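Local coordinates for GTPase activator-like protein (Chaetomium thermophilum, PDB 5HIU) that is the N-terminal part of a TSC2 protein, an all-helical region of a larger protein that probably acts as a GTPase activator, at residues K113-C116 with Y117-A121; A154-A157 with R158-A161. All coordinates share one frame; numbering follows the deposited sequence.

Interaction 1: K113-C116 with Y117-A121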
loop_
_atom_site.group_PDB
_atom_site.type_symbol
_atom_site.label_atom_id
_atom_site.label_comp_id
_atom_site.label_asym_id
_atom_site.label_seq_id
_atom_site.Cartn_x
_atom_site.Cartn_y
_atom_site.Cartn_z
ATOM N N LYS A 113 -9.285 9.624 -23.818
ATOM C CA LYS A 113 -8.227 8.974 -24.586
ATOM C C LYS A 113 -6.855 9.616 -24.396
ATOM O O LYS A 113 -5.850 8.991 -24.688
ATOM C CB LYS A 113 -8.569 9.001 -26.071
ATOM C CG LYS A 113 -9.858 8.290 -26.434
ATOM C CD LYS A 113 -10.248 8.594 -27.873
ATOM C CE LYS A 113 -9.195 8.098 -28.856
ATOM N NZ LYS A 113 -9.786 7.812 -30.200
ATOM N N ASP A 114 -6.816 10.855 -23.907
ATOM C CA ASP A 114 -5.572 11.605 -23.750
ATOM C C ASP A 114 -4.930 11.496 -22.362
ATOM O O ASP A 114 -3.936 12.151 -22.088
ATOM C CB ASP A 114 -5.814 13.082 -24.062
ATOM C CG ASP A 114 -6.253 13.321 -25.485
ATOM O OD1 ASP A 114 -6.300 12.370 -26.287
ATOM O OD2 ASP A 114 -6.558 14.483 -25.800
ATOM N N PHE A 115 -5.460 10.678 -21.477
ATOM C CA PHE A 115 -4.907 10.651 -20.133
ATOM C C PHE A 115 -3.389 10.363 -20.108
ATOM O O PHE A 115 -2.664 10.904 -19.277
ATOM C CB PHE A 115 -5.685 9.641 -19.281
ATOM C CG PHE A 115 -5.300 9.640 -17.829
ATOM C CD1 PHE A 115 -5.643 10.698 -17.006
ATOM C CD2 PHE A 115 -4.606 8.570 -17.284
ATOM C CE1 PHE A 115 -5.308 10.692 -15.668
ATOM C CE2 PHE A 115 -4.276 8.555 -15.947
ATOM C CZ PHE A 115 -4.618 9.622 -15.136
ATOM N N CYS A 116 -2.905 9.520 -21.006
ATOM C CA CYS A 116 -1.492 9.170 -21.013
ATOM C C CYS A 116 -0.681 10.453 -21.190
ATOM O O CYS A 116 0.264 10.707 -20.446
ATOM C CB CYS A 116 -1.172 8.116 -22.079
ATOM S SG CYS A 116 -1.563 8.594 -23.784
ATOM N N TYR A 117 -1.105 11.301 -22.122
ATOM C CA TYR A 117 -0.451 12.573 -22.352
ATOM C C TYR A 117 -0.476 13.510 -21.132
ATOM O O TYR A 117 0.536 14.158 -20.814
ATOM C CB TYR A 117 -1.102 13.254 -23.550
ATOM C CG TYR A 117 -0.760 12.617 -24.887
ATOM C CD1 TYR A 117 0.538 12.662 -25.380
ATOM C CD2 TYR A 117 -1.732 12.003 -25.666
ATOM C CE1 TYR A 117 0.864 12.099 -26.588
ATOM C CE2 TYR A 117 -1.409 11.440 -26.902
ATOM C CZ TYR A 117 -0.108 11.499 -27.354
ATOM O OH TYR A 117 0.248 10.954 -28.567
ATOM N N GLN A 118 -1.618 13.587 -20.450
ATOM C CA GLN A 118 -1.729 14.421 -19.253
ATOM C C GLN A 118 -0.742 13.993 -18.169
ATOM O O GLN A 118 -0.028 14.822 -17.612
ATOM C CB GLN A 118 -3.110 14.317 -18.650
ATOM C CG GLN A 118 -4.230 14.664 -19.571
ATOM C CD GLN A 118 -5.448 14.994 -18.784
ATOM O OE1 GLN A 118 -6.270 14.131 -18.534
ATOM N NE2 GLN A 118 -5.540 16.227 -18.333
ATOM N N LEU A 119 -0.783 12.696 -17.861
ATOM C CA LEU A 119 0.150 11.985 -16.990
ATOM C C LEU A 119 1.565 12.387 -17.291
ATOM O O LEU A 119 2.274 12.867 -16.416
ATOM C CB LEU A 119 0.079 10.499 -17.328
ATOM C CG LEU A 119 -0.083 9.323 -16.370
ATOM C CD1 LEU A 119 1.000 9.267 -15.307
ATOM C CD2 LEU A 119 -1.435 9.318 -15.699
ATOM N N VAL A 120 1.974 12.196 -18.543
ATOM C CA VAL A 120 3.348 12.486 -18.942
ATOM C C VAL A 120 3.624 14.001 -18.812
ATOM O O VAL A 120 4.670 14.418 -18.309
ATOM C CB VAL A 120 3.636 11.991 -20.374
ATOM C CG1 VAL A 120 4.954 12.532 -20.884
ATOM C CG2 VAL A 120 3.632 10.467 -20.439
ATOM N N ALA A 121 2.673 14.819 -19.241
ATOM C CA ALA A 121 2.839 16.247 -19.111
ATOM C C ALA A 121 3.107 16.586 -17.674
ATOM O O ALA A 121 4.090 17.271 -17.355
ATOM C CB ALA A 121 1.604 16.981 -19.587
#

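Interaction 2: A154-A157 with R158-A161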
loop_
_atom_site.group_PDB
_atom_site.type_symbol
_atom_site.label_atom_id
_atom_site.label_comp_id
_atom_site.label_asym_id
_atom_site.label_seq_id
_atom_site.Cartn_x
_atom_site.Cartn_y
_atom_site.Cartn_z
ATOM N N ALA A 154 -8.703 1.014 -15.393
ATOM C CA ALA A 154 -7.952 -0.232 -15.496
ATOM C C ALA A 154 -8.860 -1.392 -15.193
ATOM O O ALA A 154 -8.791 -2.412 -15.858
ATOM C CB ALA A 154 -6.755 -0.237 -14.564
ATOM N N ARG A 155 -9.729 -1.223 -14.206
ATOM C CA ARG A 155 -10.569 -2.318 -13.763
ATOM C C ARG A 155 -11.509 -2.716 -14.878
ATOM O O ARG A 155 -11.768 -3.906 -15.102
ATOM C CB ARG A 155 -11.357 -1.955 -12.500
ATOM C CG ARG A 155 -12.782 -1.484 -12.720
ATOM C CD ARG A 155 -13.458 -1.335 -11.381
ATOM N NE ARG A 155 -14.705 -0.585 -11.457
ATOM C CZ ARG A 155 -15.344 -0.085 -10.400
ATOM N NH1 ARG A 155 -14.854 -0.235 -9.167
ATOM N NH2 ARG A 155 -16.480 0.577 -10.578
ATOM N N ASP A 156 -12.021 -1.707 -15.568
ATOM C CA ASP A 156 -12.946 -1.942 -16.651
ATOM C C ASP A 156 -12.232 -2.716 -17.761
ATOM O O ASP A 156 -12.686 -3.799 -18.139
ATOM C CB ASP A 156 -13.548 -0.619 -17.137
ATOM C CG ASP A 156 -14.432 0.060 -16.071
ATOM O OD1 ASP A 156 -14.630 -0.504 -14.970
ATOM O OD2 ASP A 156 -14.929 1.173 -16.335
ATOM N N ALA A 157 -11.097 -2.207 -18.239
ATOM C CA ALA A 157 -10.292 -2.913 -19.253
ATOM C C ALA A 157 -10.096 -4.376 -18.902
ATOM O O ALA A 157 -10.252 -5.256 -19.751
ATOM C CB ALA A 157 -8.935 -2.253 -19.415
ATOM N N ARG A 158 -9.764 -4.619 -17.638
ATOM C CA ARG A 158 -9.535 -5.959 -17.116
ATOM C C ARG A 158 -10.818 -6.805 -17.033
ATOM O O ARG A 158 -10.753 -8.030 -17.123
ATOM C CB ARG A 158 -8.922 -5.863 -15.722
ATOM C CG ARG A 158 -7.554 -5.201 -15.638
ATOM C CD ARG A 158 -7.320 -4.588 -14.251
ATOM N NE ARG A 158 -6.007 -3.951 -14.154
ATOM C CZ ARG A 158 -5.485 -3.398 -13.056
ATOM N NH1 ARG A 158 -6.142 -3.384 -11.903
ATOM N NH2 ARG A 158 -4.278 -2.847 -13.113
ATOM N N LYS A 159 -11.967 -6.159 -16.819
ATOM C CA LYS A 159 -13.265 -6.851 -16.827
ATOM C C LYS A 159 -13.583 -7.322 -18.227
ATOM O O LYS A 159 -13.952 -8.475 -18.447
ATOM C CB LYS A 159 -14.402 -5.937 -16.347
ATOM C CG LYS A 159 -14.491 -5.812 -14.837
ATOM C CD LYS A 159 -15.514 -4.776 -14.389
ATOM C CE LYS A 159 -15.492 -4.629 -12.871
ATOM N NZ LYS A 159 -16.482 -3.639 -12.359
ATOM N N LEU A 160 -13.425 -6.409 -19.170
ATOM C CA LEU A 160 -13.739 -6.677 -20.557
ATOM C C LEU A 160 -12.668 -7.550 -21.180
ATOM O O LEU A 160 -12.892 -8.122 -22.240
ATOM C CB LEU A 160 -13.879 -5.368 -21.337
ATOM C CG LEU A 160 -14.893 -4.395 -20.722
ATOM C CD1 LEU A 160 -14.804 -3.013 -21.358
ATOM C CD2 LEU A 160 -16.303 -4.980 -20.795
ATOM N N ALA A 161 -11.504 -7.642 -20.542
ATOM C CA ALA A 161 -10.515 -8.631 -20.944
ATOM C C ALA A 161 -10.975 -10.027 -20.524
ATOM O O ALA A 161 -11.031 -10.933 -21.349
ATOM C CB ALA A 161 -9.160 -8.316 -20.349
#

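Interaction 1: K113-C116 with Y117-A121
D114 O accepts a hydrogen bond from the backbone N of Q118 at 3.2 Å and is the first acceptor of an i to i+4 series. The same carbonyl oxygen lies at the edge of the Y117 ring, near its plane, while the D114 carboxylate serves helix 75-89 through a salt bridge to R78 and a hydrogen bond to W82. F115 follows in the series, its O receiving L119 N at 3.0 Å. With CG anti to the backbone N, the F115 side chain sets the edge of its ring against the Q118 side-chain amide: OE1 lies 3.8 Å from CD1, close to the ring plane, and the two flat groups stand 82° apart. The other end of that amide is held from outside, NE2 donating to L106 O. C116 O takes V120 N at 3.0 Å, and CG2 of V120 packs against that oxygen. The C116 thiol, turned to sit between its own N and carbonyl carbon (chi1 59°), comes over one face of the next residue's ring, SG being 4.3 Å from the Y117 centroid and 27° off the normal. The Y117 ring also meets W82 with nearly parallel planes. The change from the 3-10 residues 113-114 to i to i+4 bonding marks the N-terminal start of helix 115-126, in an all-helical fold, with a Cys sulfur-aromatic contact on its first turn.

Interaction 2: A154-A157 with R158-A161
R158 N to A154 O (3.0 Å) and L160 N to D156 O (2.9 Å) are sound, nearly straight i to i+4 helical bonds. K159 N, in contrast, divides its hydrogen between R155 O, at a more bent angle of 139°, and a weak bond to D156 O, and A161 N bonds only weakly to A157 O. The side chain of R158 runs back along the helix to A154. CG anti to the carbonyl carbon (chi1 -63°) and an extended chain from CG to NE bring the guanidinium over the methyl of A154, whose CB meets one face above its centre, 3.7 Å from CZ. On the way, CG and CD of R158 pass the carbonyl oxygen of A154. R155 and K159 lie side by side and point the same way, so that K159 NZ comes within 3.6 Å of R155 NE, two like charges brought close. D156 probably moderates this: its OD1 forms a salt bridge with R155 NE at 3.5 Å, in the guanidinium plane at its edge, and lies 4.5 Å from K159 NZ, beyond salt-bridge range. L160 CG rests near D156 O, one turn back. All of this belongs to the C-terminal part of helix 139-163. A154 and A157 face helix 179-198, touching L184 and E180 respectively, and R158 makes salt bridges to D181 of that helix (from NE) and to D226 of helix 224-240 (from NH1).

Followed from the N terminus, the chain completes interaction 1 at the start of helix 115-126 before reaching interaction 2 near the end of the following helix, 139-163. Each contact joins contiguous residues, so neither closes a loop, and the two are in series, without nesting or crossing. Their centres are 19 Å apart and their nearest atoms about 9 Å, so they do not touch directly. The helices connect them: F115 packs edge-to-face on W146 of helix 139-163, and both regions contact helix 179-198, residues 115-120 at N183 and Q186, and A154, A157 and R158 at D181, E180 and L184. Interaction 1 also borders helix 75-89, whereas interaction 2 extends onward to helix 224-240.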